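PDB 1XKL: salicylic acid-binding protein 2 from Nicotiana tabacum, which hydrolyses methyl salicylate to salicylic acid and methanol, a step in the signalling that activates systemic acquired resistance in plants. Local coordinates for residues A[108-122]-A[212-226]. Numbering follows the deposited sequence.
Sequences MPDSVHNSSFVLEQY and GIPEEFQRWQIDNIG. With STH (2-amino-4H-1,3-benzoxathiin-4-ol), chain E.
Tyr122 and Phe217 meet as a T-shaped pair, the tyrosine edge turned to the phenylalanine face, with planes at 78°. Tyr122 CA also lies over that face, a CH-pi contact 3.9 Å from the Phe217 ring centroid. With CG anti to the backbone N (chi1 170°), the Tyr122 side chain crosses Phe217 at about a right angle, and its OH reaches the ligand pocket. There the OH donates to Gly212 O at 2.6 Å, and the acceptor lies near the plane of the tyrosine ring. The same OH is 3.4 Å from C5 of the bound STH, and Ile213 CG1 borders the ligand's C4.

Farther from the pocket, Gln121 CG packs on a face of Phe117. Trp220 CH2 meets both from beside them, 3.6 Å from Gln121 CG, and Phe117 CE2 comes to the edge of the indole. Arg125 adds a cation-pi contact to Trp220. Gln221 reaches out extended beyond CG, and its OE1 accepts a nearly straight bond from Met108 N (2.9 Å, 174°). Its NE2 bonds to Ala106 O; with both ends of the amide engaged, its rotation is fixed. The selenomethionine Met108 bends at chi3, bringing CE to 3.7 Å from Ile225 CB.

The contact joins helix 215-225 of the alpha/beta hydrolase core to helix 117-124. Gly212 N and Ile213 N both bond to Asp210 OD1. Tyr122, which lines the pocket that holds STH, is thus tied through the Gly212 backbone to the charge-relay acid, consistent with a steadied loop there.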
# COMPACT_ATOMS: atom_id res chain seq x y z
N MSE A 108 25.35 23.60 22.72
CA MSE A 108 26.74 23.55 23.14
C MSE A 108 26.81 23.05 24.58
O MSE A 108 26.37 23.74 25.50
CB MSE A 108 27.34 24.96 23.03
CG MSE A 108 28.82 25.03 23.35
SE MSE A 108 29.44 26.83 23.14
CE MSE A 108 28.34 27.65 24.52
N PRO A 109 27.36 21.85 24.78
CA PRO A 109 27.50 21.23 26.11
C PRO A 109 28.63 21.82 26.93
O PRO A 109 29.33 22.72 26.48
CB PRO A 109 27.79 19.76 25.79
CG PRO A 109 27.79 19.66 24.26
CD PRO A 109 28.05 21.04 23.77
N ASP A 110 28.79 21.29 28.14
CA ASP A 110 29.87 21.68 29.03
C ASP A 110 30.38 20.41 29.70
O ASP A 110 29.95 19.30 29.35
CB ASP A 110 29.43 22.74 30.07
CG ASP A 110 28.42 22.23 31.10
OD1 ASP A 110 27.90 23.09 31.84
OD2 ASP A 110 28.14 21.02 31.21
N SER A 111 31.32 20.56 30.63
CA SER A 111 31.90 19.42 31.32
C SER A 111 31.35 19.27 32.74
O SER A 111 31.33 18.17 33.30
CB SER A 111 33.43 19.56 31.38
OG SER A 111 33.80 20.81 31.94
N VAL A 112 30.89 20.38 33.31
CA VAL A 112 30.36 20.43 34.66
C VAL A 112 29.05 19.69 34.91
O VAL A 112 28.96 18.86 35.82
CB VAL A 112 30.19 21.90 35.12
CG1 VAL A 112 29.69 21.97 36.55
CG2 VAL A 112 31.52 22.64 34.99
N HIS A 113 28.03 19.98 34.10
CA HIS A 113 26.72 19.34 34.28
C HIS A 113 26.56 18.02 33.53
O HIS A 113 27.48 17.56 32.85
CB HIS A 113 25.61 20.29 33.84
CG HIS A 113 25.68 21.64 34.48
ND1 HIS A 113 26.57 22.61 34.07
CD2 HIS A 113 25.00 22.17 35.52
CE1 HIS A 113 26.44 23.68 34.84
NE2 HIS A 113 25.49 23.44 35.73
N ASN A 114 25.40 17.40 33.69
CA ASN A 114 25.09 16.15 33.00
C ASN A 114 25.16 16.46 31.50
O ASN A 114 24.84 17.58 31.09
CB ASN A 114 23.69 15.66 33.35
CG ASN A 114 23.59 15.15 34.78
OD1 ASN A 114 23.91 15.87 35.74
ND2 ASN A 114 23.15 13.90 34.93
N SER A 115 25.56 15.49 30.70
CA SER A 115 25.68 15.70 29.26
C SER A 115 24.39 16.19 28.61
O SER A 115 24.43 16.86 27.57
CB SER A 115 26.17 14.42 28.60
OG SER A 115 27.42 14.04 29.16
N SER A 116 23.25 15.87 29.23
CA SER A 116 21.96 16.29 28.71
C SER A 116 21.56 17.69 29.19
O SER A 116 20.52 18.22 28.80
CB SER A 116 20.87 15.29 29.11
OG SER A 116 20.70 15.22 30.51
N PHE A 117 22.40 18.31 30.02
CA PHE A 117 22.12 19.64 30.55
C PHE A 117 21.49 20.63 29.57
O PHE A 117 20.37 21.10 29.80
CB PHE A 117 23.39 20.25 31.15
CG PHE A 117 23.16 21.57 31.86
CD1 PHE A 117 22.22 21.68 32.88
CD2 PHE A 117 23.91 22.69 31.51
CE1 PHE A 117 22.04 22.89 33.55
CE2 PHE A 117 23.73 23.90 32.18
CZ PHE A 117 22.79 24.00 33.20
N VAL A 118 22.19 20.97 28.49
CA VAL A 118 21.63 21.95 27.55
C VAL A 118 20.34 21.50 26.89
O VAL A 118 19.49 22.32 26.56
CB VAL A 118 22.66 22.37 26.46
CG1 VAL A 118 23.89 22.95 27.13
CG2 VAL A 118 23.03 21.19 25.55
N LEU A 119 20.17 20.19 26.71
CA LEU A 119 18.95 19.68 26.10
C LEU A 119 17.80 19.81 27.09
O LEU A 119 16.68 20.15 26.71
CB LEU A 119 19.14 18.22 25.67
CG LEU A 119 20.16 18.01 24.55
CD1 LEU A 119 20.16 16.55 24.10
CD2 LEU A 119 19.81 18.92 23.37
N GLU A 120 18.09 19.55 28.36
CA GLU A 120 17.10 19.66 29.43
C GLU A 120 16.69 21.11 29.61
O GLU A 120 15.51 21.42 29.75
CB GLU A 120 17.67 19.10 30.74
CG GLU A 120 17.74 17.58 30.78
CD GLU A 120 18.52 17.04 31.96
OE1 GLU A 120 18.38 15.84 32.25
OE2 GLU A 120 19.29 17.80 32.58
N GLN A 121 17.67 22.01 29.59
CA GLN A 121 17.37 23.42 29.74
C GLN A 121 16.53 23.89 28.56
O GLN A 121 15.49 24.54 28.75
CB GLN A 121 18.67 24.22 29.85
CG GLN A 121 19.41 23.99 31.16
CD GLN A 121 18.59 24.43 32.36
OE1 GLN A 121 18.23 25.60 32.49
NE2 GLN A 121 18.28 23.49 33.25
N TYR A 122 16.96 23.56 27.35
CA TYR A 122 16.21 23.95 26.15
C TYR A 122 14.73 23.61 26.30
O TYR A 122 13.86 24.45 26.09
CB TYR A 122 16.77 23.22 24.92
CG TYR A 122 15.91 23.39 23.68
CD1 TYR A 122 15.91 24.58 22.97
CD2 TYR A 122 15.04 22.38 23.28
CE1 TYR A 122 15.07 24.77 21.88
CE2 TYR A 122 14.18 22.56 22.20
CZ TYR A 122 14.20 23.76 21.51
OH TYR A 122 13.33 23.95 20.46
N GLY A 212 13.58 27.92 16.05
CA GLY A 212 13.65 26.54 16.52
C GLY A 212 14.31 26.52 17.88
O GLY A 212 13.79 25.98 18.86
N ILE A 213 15.49 27.12 17.90
CA ILE A 213 16.31 27.28 19.09
C ILE A 213 16.42 28.80 19.12
O ILE A 213 17.34 29.38 18.55
CB ILE A 213 17.70 26.67 18.91
CG1 ILE A 213 17.59 25.17 18.60
CG2 ILE A 213 18.53 26.89 20.16
CD1 ILE A 213 18.93 24.44 18.59
N PRO A 214 15.45 29.46 19.77
CA PRO A 214 15.40 30.92 19.88
C PRO A 214 16.68 31.60 20.35
O PRO A 214 17.48 31.00 21.07
CB PRO A 214 14.21 31.16 20.81
CG PRO A 214 14.06 29.86 21.56
CD PRO A 214 14.35 28.83 20.51
N GLU A 215 16.88 32.84 19.91
CA GLU A 215 18.06 33.63 20.24
C GLU A 215 18.33 33.65 21.73
O GLU A 215 19.47 33.52 22.18
CB GLU A 215 17.90 35.07 19.76
CG GLU A 215 19.14 35.91 20.04
CD GLU A 215 18.99 37.35 19.57
OE1 GLU A 215 20.02 38.06 19.55
OE2 GLU A 215 17.87 37.77 19.24
N GLU A 216 17.26 33.82 22.50
CA GLU A 216 17.38 33.88 23.95
C GLU A 216 18.10 32.67 24.52
O GLU A 216 18.97 32.82 25.37
CB GLU A 216 16.00 34.04 24.60
CG GLU A 216 14.90 33.14 24.04
CD GLU A 216 14.08 33.81 22.94
OE1 GLU A 216 14.68 34.28 21.95
OE2 GLU A 216 12.82 33.85 23.07
N PHE A 217 17.75 31.48 24.04
CA PHE A 217 18.40 30.27 24.55
C PHE A 217 19.83 30.19 24.04
O PHE A 217 20.71 29.66 24.71
CB PHE A 217 17.64 29.01 24.14
CG PHE A 217 18.23 27.76 24.72
CD1 PHE A 217 18.04 27.44 26.07
CD2 PHE A 217 19.03 26.93 23.95
CE1 PHE A 217 18.65 26.32 26.63
CE2 PHE A 217 19.64 25.81 24.49
CZ PHE A 217 19.45 25.51 25.84
N GLN A 218 20.06 30.70 22.83
CA GLN A 218 21.40 30.69 22.28
C GLN A 218 22.28 31.59 23.15
O GLN A 218 23.38 31.20 23.54
CB GLN A 218 21.37 31.21 20.83
CG GLN A 218 20.70 30.28 19.83
CD GLN A 218 20.75 30.83 18.42
OE1 GLN A 218 21.79 31.30 17.97
NE2 GLN A 218 19.64 30.76 17.71
N ARG A 219 21.79 32.78 23.48
CA ARG A 219 22.56 33.70 24.33
C ARG A 219 22.67 33.13 25.74
O ARG A 219 23.63 33.39 26.45
CB ARG A 219 21.89 35.08 24.37
CG ARG A 219 21.40 35.57 23.01
CD ARG A 219 21.79 37.00 22.71
NE ARG A 219 23.17 37.11 22.21
CZ ARG A 219 23.50 37.58 21.01
NH1 ARG A 219 24.77 37.64 20.64
NH2 ARG A 219 22.55 37.99 20.17
N TRP A 220 21.67 32.33 26.13
CA TRP A 220 21.68 31.72 27.44
C TRP A 220 22.87 30.77 27.55
O TRP A 220 23.55 30.72 28.58
CB TRP A 220 20.40 30.94 27.69
CG TRP A 220 20.35 30.33 29.05
CD1 TRP A 220 19.91 30.93 30.20
CD2 TRP A 220 20.84 29.04 29.42
NE1 TRP A 220 20.10 30.09 31.27
CE2 TRP A 220 20.68 28.92 30.82
CE3 TRP A 220 21.41 27.98 28.72
CZ2 TRP A 220 21.06 27.78 31.53
CZ3 TRP A 220 21.80 26.84 29.42
CH2 TRP A 220 21.62 26.75 30.81
N GLN A 221 23.12 30.00 26.50
CA GLN A 221 24.23 29.06 26.50
C GLN A 221 25.56 29.77 26.50
O GLN A 221 26.51 29.33 27.14
CB GLN A 221 24.17 28.14 25.28
CG GLN A 221 22.89 27.35 25.15
CD GLN A 221 22.92 26.46 23.93
OE1 GLN A 221 23.47 25.37 23.97
NE2 GLN A 221 22.35 26.94 22.84
N ILE A 222 25.65 30.87 25.76
CA ILE A 222 26.89 31.63 25.71
C ILE A 222 27.19 32.19 27.10
O ILE A 222 28.30 32.07 27.60
CB ILE A 222 26.77 32.78 24.69
CG1 ILE A 222 26.69 32.20 23.28
CG2 ILE A 222 27.96 33.74 24.83
CD1 ILE A 222 26.58 33.23 22.19
N ASP A 223 26.16 32.76 27.73
CA ASP A 223 26.28 33.35 29.06
C ASP A 223 26.55 32.33 30.18
O ASP A 223 27.34 32.60 31.08
CB ASP A 223 25.02 34.14 29.39
CG ASP A 223 24.89 35.41 28.56
OD1 ASP A 223 23.86 36.11 28.68
OD2 ASP A 223 25.83 35.71 27.79
N ASN A 224 25.88 31.18 30.12
CA ASN A 224 26.01 30.13 31.13
C ASN A 224 27.13 29.13 30.88
O ASN A 224 27.85 28.74 31.80
CB ASN A 224 24.70 29.36 31.26
CG ASN A 224 23.65 30.13 32.02
OD1 ASN A 224 23.23 31.21 31.62
ND2 ASN A 224 23.21 29.56 33.13
N ILE A 225 27.27 28.70 29.63
CA ILE A 225 28.29 27.73 29.28
C ILE A 225 29.62 28.39 28.91
O ILE A 225 30.68 27.82 29.16
CB ILE A 225 27.81 26.85 28.12
CG1 ILE A 225 26.50 26.17 28.50
CG2 ILE A 225 28.87 25.81 27.78
CD1 ILE A 225 25.67 25.75 27.33
N GLY A 226 29.56 29.58 28.33
CA GLY A 226 30.77 30.29 27.96
C GLY A 226 31.38 29.95 26.61
O GLY A 226 31.32 28.81 26.17
C8 STH E . 17.84 19.74 16.91
O8 STH E . 18.16 18.83 17.87
C1 STH E . 16.76 20.75 17.11
C2 STH E . 16.45 21.71 16.02
C3 STH E . 15.42 22.68 16.22
C4 STH E . 14.68 22.70 17.45
C5 STH E . 14.97 21.78 18.49
C6 STH E . 15.98 20.81 18.33
C7 STH E . 18.39 21.01 14.74
O2 STH E . 17.17 21.72 14.80
N7 STH E . 18.60 20.65 13.41
S7 STH E . 18.56 19.73 15.70